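Local coordinates for 3-oxoacyl-[acyl-carrier-protein] synthase 2 (Rickettsia rickettsii, PDB 4JGA) that probably catalyses the condensation of malonyl-acyl-carrier protein with a growing acyl chain, the elongation step of bacterial fatty acid synthesis, at residues S376-A379 against I380-Q383; D308-D312 against A313-P317; D84-R87 against L88-D92. All coordinates share one frame; numbering follows the deposited sequence.

Along the chain the order is contact 3, contact 2, contact 1, each at the C-terminal end of a helix, long in contacts 1 and 2 and barely more than one turn in contact 3. Contacts 1 and 2 both belong to the C-terminal half of this thiolase-like fold and stand about 20 Å apart between centres; helices 368-382 and 300-312 each place side chains on strand 425-432 of the large mixed sheet. Contact 3, on helix 85-89 of the N-terminal half, lies about 34 Å from contact 1 and 43 Å from contact 2, centre to centre. Contacts 1 and 2 thus fasten helix ends to the core sheet, while contact 3 lies at the subunit interface.

Contact 1 of 3, residues S376-A379 against I380-Q383; sequences SALA and IRDQ
Leu378 and Arg381, about one helical turn apart, carry the side-chain packing across this contact. Their side chains run alongside each other in the same direction, and Leu378 CD2 sits over the centre of one guanidinium face, 3.6 Å from Arg381 CZ. The bend at chi3 of Arg381 (68°) turns the flat group across that methyl.

The ionic part lies in the guanidinium plane. Arg381 grips Asp382 side-on with two nitrogens: Arg381 NE reaches Asp382 OD1 at 2.9 Å, approaching from above the carboxylate plane, while Arg381 NH2 reaches Asp382 OD2 at 3.0 Å on the syn side. Trp37 NE1 of helix 33-41 also bonds OD2, so this oxygen has two donors.

The backbone bonds are helical: Arg381 N to Ala377 O at 3.0 Å and Asp382 N to Leu378 O at 2.9 Å, preceded by a weak bond from Ile380 N to Ser376 O. Gln383 leaves helical geometry with positive phi (49°). Its side chain, bent at chi2, brings Gln383 NE2 within 2.7 Å of Ile380 O, in the carbonyl plane and on a lone pair; Ile412 O accepts from the same nitrogen.

Ser376 OG bonds Glu372 O, and its side chain touches Ser417; both partners belong to the potassium site, whose ion is about 6 Å from the Ser376 side chain.

The last turn therefore has an ionic, Trp37-facing side, where the two bonds to Asp382 fix the turn of the guanidinium and its charge would be expected to favour ionised Asp382, and an apolar side where Ile380 packs on Val415 and Ile431 of the large sheet.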
loop_
_atom_site.group_PDB
_atom_site.type_symbol
_atom_site.label_atom_id
_atom_site.label_comp_id
_atom_site.label_asym_id
_atom_site.label_seq_id
_atom_site.Cartn_x
_atom_site.Cartn_y
_atom_site.Cartn_z
ATOM N N SER A 376 22.076 -4.116 -5.700
ATOM C CA SER A 376 22.221 -4.113 -7.156
ATOM C C SER A 376 22.980 -2.874 -7.659
ATOM O O SER A 376 23.908 -2.986 -8.486
ATOM C CB SER A 376 20.851 -4.247 -7.835
ATOM O OG SER A 376 20.230 -5.508 -7.536
ATOM N N ALA A 377 22.630 -1.713 -7.107
ATOM C CA ALA A 377 23.340 -0.498 -7.403
ATOM C C ALA A 377 24.803 -0.557 -6.943
ATOM O O ALA A 377 25.693 -0.043 -7.608
ATOM C CB ALA A 377 22.631 0.671 -6.754
ATOM N N LEU A 378 25.036 -1.117 -5.768
ATOM C CA LEU A 378 26.394 -1.229 -5.243
ATOM C C LEU A 378 27.234 -2.223 -6.052
ATOM O O LEU A 378 28.419 -2.052 -6.172
ATOM C CB LEU A 378 26.373 -1.598 -3.740
ATOM C CG LEU A 378 25.783 -0.498 -2.855
ATOM C CD1 LEU A 378 25.384 -1.017 -1.483
ATOM C CD2 LEU A 378 26.760 0.621 -2.693
ATOM N N ALA A 379 26.609 -3.274 -6.584
ATOM C CA ALA A 379 27.332 -4.198 -7.463
ATOM C C ALA A 379 27.895 -3.460 -8.683
ATOM O O ALA A 379 28.987 -3.766 -9.169
ATOM C CB ALA A 379 26.441 -5.349 -7.913
ATOM N N ILE A 380 27.130 -2.488 -9.172
ATOM C CA ILE A 380 27.591 -1.635 -10.264
ATOM C C ILE A 380 28.707 -0.728 -9.762
ATOM O O ILE A 380 29.738 -0.602 -10.414
ATOM C CB ILE A 380 26.470 -0.751 -10.827
ATOM C CG1 ILE A 380 25.525 -1.593 -11.672
ATOM C CG2 ILE A 380 27.024 0.385 -11.675
ATOM C CD1 ILE A 380 24.185 -0.922 -11.953
ATOM N N ARG A 381 28.488 -0.079 -8.614
ATOM C CA ARG A 381 29.529 0.826 -8.072
ATOM C C ARG A 381 30.875 0.106 -7.892
ATOM O O ARG A 381 31.915 0.658 -8.261
ATOM C CB ARG A 381 29.119 1.463 -6.753
ATOM C CG ARG A 381 30.064 2.595 -6.346
ATOM C CD ARG A 381 29.891 3.042 -4.900
ATOM N NE ARG A 381 30.318 1.994 -3.991
ATOM C CZ ARG A 381 30.085 1.981 -2.683
ATOM N NH1 ARG A 381 29.456 2.981 -2.090
ATOM N NH2 ARG A 381 30.496 0.950 -1.963
ATOM N N ASP A 382 30.844 -1.117 -7.354
ATOM C CA ASP A 382 32.059 -1.813 -6.980
ATOM C C ASP A 382 32.425 -2.952 -7.929
ATOM O O ASP A 382 33.400 -3.647 -7.693
ATOM C CB ASP A 382 31.980 -2.320 -5.536
ATOM C CG ASP A 382 31.900 -1.179 -4.522
ATOM O OD1 ASP A 382 32.156 -0.005 -4.894
ATOM O OD2 ASP A 382 31.524 -1.444 -3.360
ATOM N N GLN A 383 31.663 -3.116 -9.019
ATOM C CA GLN A 383 31.986 -4.131 -10.031
ATOM C C GLN A 383 32.236 -5.470 -9.352
ATOM O O GLN A 383 33.252 -6.144 -9.533
ATOM C CB GLN A 383 33.178 -3.695 -10.879
ATOM C CG GLN A 383 32.929 -2.411 -11.658
ATOM C CD GLN A 383 31.870 -2.588 -12.737
ATOM O OE1 GLN A 383 32.112 -3.230 -13.758
ATOM N NE2 GLN A 383 30.685 -2.040 -12.501
#

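Contact 2 of 3, residues D308-D312 against A313-P317; sequences DAMLD and ATITP
Ala313 N bonds Ala309 O at 3.0 Å, after which the backbone closes helix 300-312 in a Schellman motif: Thr314 takes positive phi (50°), Ile315 N reaches back to Met310 O at 3.0 Å, and Thr314 N bonds Leu311 O.

Met310 is met by the departing loop at two places, each time with the side chains crossing at about a right angle. Near its root, its CB and CG lie against Ile315, with Met310 CB 3.9 Å from Ile315 CG1. Ile315 CG1 stands between its own backbone N and carbonyl carbon (chi1 67°), a placement that also brings it 3.7 Å from Met310 O. Farther out, the thioether passes across Pro317: Met310 SD is 3.8 Å from Pro317 CA, and the bend at chi3 (-68°) carries Met310 CE to 3.9 Å from Pro317 CG. Ala313 CB tucks in near Ala309 O at 3.4 Å.

The Asp312 carboxylate turns to other parts of the chain, where OD2 receives Tyr283 N and forms a salt bridge with Arg197. In the loop, Thr316 OG1 is hydrogen-bonded to OD1 of Asp318, a residue of the sodium site. Helix 331-345 meets Met310 and Pro317 through Phe345, while Ala309 and Ile315 rest on Val430 of strand 425-432 and Ala313 touches Ile281 of strand 278-287.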
loop_
_atom_site.group_PDB
_atom_site.type_symbol
_atom_site.label_atom_id
_atom_site.label_comp_id
_atom_site.label_asym_id
_atom_site.label_seq_id
_atom_site.Cartn_x
_atom_site.Cartn_y
_atom_site.Cartn_z
ATOM N N ASP A 308 9.310 -7.934 -19.412
ATOM C CA ASP A 308 8.765 -6.583 -19.545
ATOM C C ASP A 308 9.715 -5.497 -19.015
ATOM O O ASP A 308 9.748 -4.405 -19.531
ATOM C CB ASP A 308 7.450 -6.470 -18.784
ATOM C CG ASP A 308 6.335 -7.335 -19.398
ATOM O OD1 ASP A 308 6.534 -7.987 -20.458
ATOM O OD2 ASP A 308 5.271 -7.336 -18.756
ATOM N N ALA A 309 10.466 -5.815 -17.977
ATOM C CA ALA A 309 11.367 -4.834 -17.390
ATOM C C ALA A 309 12.433 -4.456 -18.412
ATOM O O ALA A 309 12.754 -3.289 -18.583
ATOM C CB ALA A 309 11.986 -5.372 -16.117
ATOM N N MET A 310 12.876 -5.452 -19.171
ATOM C CA MET A 310 13.877 -5.256 -20.229
ATOM C C MET A 310 13.311 -4.582 -21.455
ATOM O O MET A 310 13.956 -3.708 -22.027
ATOM C CB MET A 310 14.533 -6.586 -20.577
ATOM C CG MET A 310 15.460 -7.067 -19.479
ATOM S SD MET A 310 16.357 -8.545 -19.942
ATOM C CE MET A 310 15.086 -9.770 -20.031
ATOM N N LEU A 311 12.087 -4.951 -21.833
ATOM C CA LEU A 311 11.409 -4.237 -22.901
ATOM C C LEU A 311 11.190 -2.761 -22.534
ATOM O O LEU A 311 11.398 -1.867 -23.351
ATOM C CB LEU A 311 10.078 -4.921 -23.275
ATOM C CG LEU A 311 10.209 -6.283 -23.976
ATOM C CD1 LEU A 311 8.832 -6.927 -24.129
ATOM C CD2 LEU A 311 10.882 -6.186 -25.362
ATOM N N ASP A 312 10.761 -2.528 -21.314
ATOM C CA ASP A 312 10.529 -1.181 -20.785
ATOM C C ASP A 312 11.865 -0.388 -20.854
ATOM O O ASP A 312 11.874 0.769 -21.253
ATOM C CB ASP A 312 9.992 -1.286 -19.339
ATOM C CG ASP A 312 9.626 0.067 -18.718
ATOM O OD1 ASP A 312 9.062 0.882 -19.430
ATOM O OD2 ASP A 312 9.915 0.318 -17.520
ATOM N N ALA A 313 12.978 -1.057 -20.539
ATOM C CA ALA A 313 14.336 -0.469 -20.631
ATOM C C ALA A 313 14.907 -0.314 -22.044
ATOM O O ALA A 313 15.979 0.304 -22.226
ATOM C CB ALA A 313 15.284 -1.307 -19.820
ATOM N N THR A 314 14.197 -0.864 -23.037
ATOM C CA THR A 314 14.670 -0.994 -24.398
ATOM C C THR A 314 16.081 -1.619 -24.450
ATOM O O THR A 314 16.937 -1.185 -25.191
ATOM C CB THR A 314 14.561 0.339 -25.174
ATOM O OG1 THR A 314 15.437 1.302 -24.595
ATOM C CG2 THR A 314 13.177 0.922 -25.045
ATOM N N ILE A 315 16.290 -2.677 -23.670
ATOM C CA ILE A 315 17.482 -3.500 -23.809
ATOM C C ILE A 315 17.116 -4.939 -24.172
ATOM O O ILE A 315 15.938 -5.347 -24.089
ATOM C CB ILE A 315 18.321 -3.511 -22.519
ATOM C CG1 ILE A 315 17.581 -4.224 -21.377
ATOM C CG2 ILE A 315 18.680 -2.099 -22.105
ATOM C CD1 ILE A 315 18.480 -4.498 -20.189
ATOM N N THR A 316 18.143 -5.706 -24.538
ATOM C CA THR A 316 17.990 -7.115 -24.900
ATOM C C THR A 316 18.638 -7.964 -23.799
ATOM O O THR A 316 19.422 -7.452 -23.003
ATOM C CB THR A 316 18.612 -7.392 -26.268
ATOM O OG1 THR A 316 19.939 -6.877 -26.287
ATOM C CG2 THR A 316 17.804 -6.707 -27.407
ATOM N N PRO A 317 18.271 -9.252 -23.701
ATOM C CA PRO A 317 18.721 -10.010 -22.529
ATOM C C PRO A 317 20.236 -10.273 -22.445
ATOM O O PRO A 317 20.743 -10.458 -21.351
ATOM C CB PRO A 317 17.940 -11.313 -22.644
ATOM C CG PRO A 317 16.692 -10.930 -23.389
ATOM C CD PRO A 317 17.176 -9.941 -24.409
#

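Contact 3 of 3, residues D84-R87 against L88-D92; sequences DINR and LSKMD
Ser89 OG donates to Asn86 O at 2.6 Å, a side-chain bond back to the carbonyl three residues earlier, with the donor tilted 24° from the carbonyl plane. A chi1 of 68° turns the hydroxyl toward this oxygen, which Ser89 N also grips, weakly, at 3.2 Å from Asn86 O. Lys90 uses its aliphatic part on the same carbonyl, Lys90 CG lying 3.3 Å from Asn86 O; bent at chi2, the chain then passes the amide oxygen obliquely, with Lys90 CE 3.7 Å from Asn86 OD1.

Beneath these side chains the short helix sets the spacing. Ser89 N bonds Ile85 O at 2.9 Å, and Leu88 N makes a weak bond to Asp84 O. Lys90 N then bonds Arg87 O at 3.2 Å, a tighter i to i+3 turn. The chain next reaches Asp92, the N-cap of helix 93-109, whose OD2 takes Phe94 N.

Helix 85-89 is followed, after residues 90-92, by helix 93-109, where Leu88 touches Ile95 and His96. Leu88, Arg87 and Met91 all pack on Leu167 of helix 163-172, and Arg87 and Met91 also touch Met292 of the second subunit, placing this turn at the dimer interface.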
loop_
_atom_site.group_PDB
_atom_site.type_symbol
_atom_site.label_atom_id
_atom_site.label_comp_id
_atom_site.label_asym_id
_atom_site.label_seq_id
_atom_site.Cartn_x
_atom_site.Cartn_y
_atom_site.Cartn_z
ATOM N N ASP A 84 12.786 14.590 18.981
ATOM C CA ASP A 84 11.909 13.716 18.233
ATOM C C ASP A 84 11.930 12.242 18.661
ATOM O O ASP A 84 11.187 11.445 18.093
ATOM C CB ASP A 84 12.306 13.716 16.761
ATOM C CG ASP A 84 12.148 15.041 16.096
ATOM O OD1 ASP A 84 11.685 15.988 16.694
ATOM O OD2 ASP A 84 12.503 15.113 14.909
ATOM N N ILE A 85 12.788 11.869 19.603
ATOM C CA ILE A 85 12.953 10.468 19.982
ATOM C C ILE A 85 11.684 9.905 20.616
ATOM O O ILE A 85 11.257 8.823 20.276
ATOM C CB ILE A 85 14.152 10.250 20.927
ATOM C CG1 ILE A 85 15.455 10.446 20.136
ATOM C CG2 ILE A 85 14.134 8.855 21.546
ATOM C CD1 ILE A 85 16.672 10.649 20.997
ATOM N N ASN A 86 11.097 10.656 21.531
ATOM C CA ASN A 86 9.911 10.195 22.242
ATOM C C ASN A 86 8.764 9.745 21.303
ATOM O O ASN A 86 8.283 8.615 21.398
ATOM C CB ASN A 86 9.392 11.281 23.136
ATOM C CG ASN A 86 8.242 10.805 23.982
ATOM O OD1 ASN A 86 8.349 9.768 24.618
ATOM N ND2 ASN A 86 7.145 11.552 24.001
ATOM N N ARG A 87 8.373 10.622 20.381
ATOM C CA ARG A 87 7.320 10.291 19.434
ATOM C C ARG A 87 7.678 9.068 18.564
ATOM O O ARG A 87 6.839 8.185 18.328
ATOM C CB ARG A 87 6.983 11.497 18.558
ATOM C CG ARG A 87 6.163 11.102 17.332
ATOM C CD ARG A 87 5.916 12.244 16.360
ATOM N NE ARG A 87 7.143 12.603 15.647
ATOM C CZ ARG A 87 7.282 13.724 14.942
ATOM N NH1 ARG A 87 6.253 14.564 14.801
ATOM N NH2 ARG A 87 8.443 13.989 14.354
ATOM N N LEU A 88 8.916 9.022 18.069
ATOM C CA LEU A 88 9.315 7.955 17.184
ATOM C C LEU A 88 9.266 6.632 17.943
ATOM O O LEU A 88 8.933 5.588 17.355
ATOM C CB LEU A 88 10.719 8.213 16.587
ATOM C CG LEU A 88 11.250 7.153 15.617
ATOM C CD1 LEU A 88 10.248 6.889 14.504
ATOM C CD2 LEU A 88 12.589 7.526 14.985
ATOM N N SER A 89 9.605 6.678 19.238
ATOM C CA SER A 89 9.692 5.445 20.038
ATOM C C SER A 89 8.311 4.779 20.248
ATOM O O SER A 89 8.247 3.587 20.489
ATOM C CB SER A 89 10.353 5.683 21.386
ATOM O OG SER A 89 9.523 6.480 22.197
ATOM N N LYS A 90 7.229 5.531 20.058
ATOM C CA LYS A 90 5.865 4.998 20.163
ATOM C C LYS A 90 5.440 4.213 18.930
ATOM O O LYS A 90 4.470 3.477 18.976
ATOM C CB LYS A 90 4.870 6.139 20.324
ATOM C CG LYS A 90 5.271 7.151 21.363
ATOM C CD LYS A 90 5.159 6.577 22.730
ATOM C CE LYS A 90 5.364 7.707 23.722
ATOM N NZ LYS A 90 5.711 7.094 25.008
ATOM N N MET A 91 6.140 4.427 17.811
ATOM C CA MET A 91 5.814 3.792 16.540
ATOM C C MET A 91 6.317 2.356 16.506
ATOM O O MET A 91 7.201 1.987 17.275
ATOM C CB MET A 91 6.436 4.588 15.385
ATOM C CG MET A 91 6.145 6.103 15.409
ATOM S SD MET A 91 4.399 6.551 15.399
ATOM C CE MET A 91 4.015 6.359 13.717
ATOM N N ASP A 92 5.726 1.538 15.633
ATOM C CA ASP A 92 6.205 0.189 15.409
ATOM C C ASP A 92 7.649 0.227 14.860
ATOM O O ASP A 92 8.050 1.161 14.150
ATOM C CB ASP A 92 5.311 -0.558 14.424
ATOM C CG ASP A 92 5.602 -2.049 14.386
ATOM O OD1 ASP A 92 5.079 -2.761 15.293
ATOM O OD2 ASP A 92 6.392 -2.498 13.504
#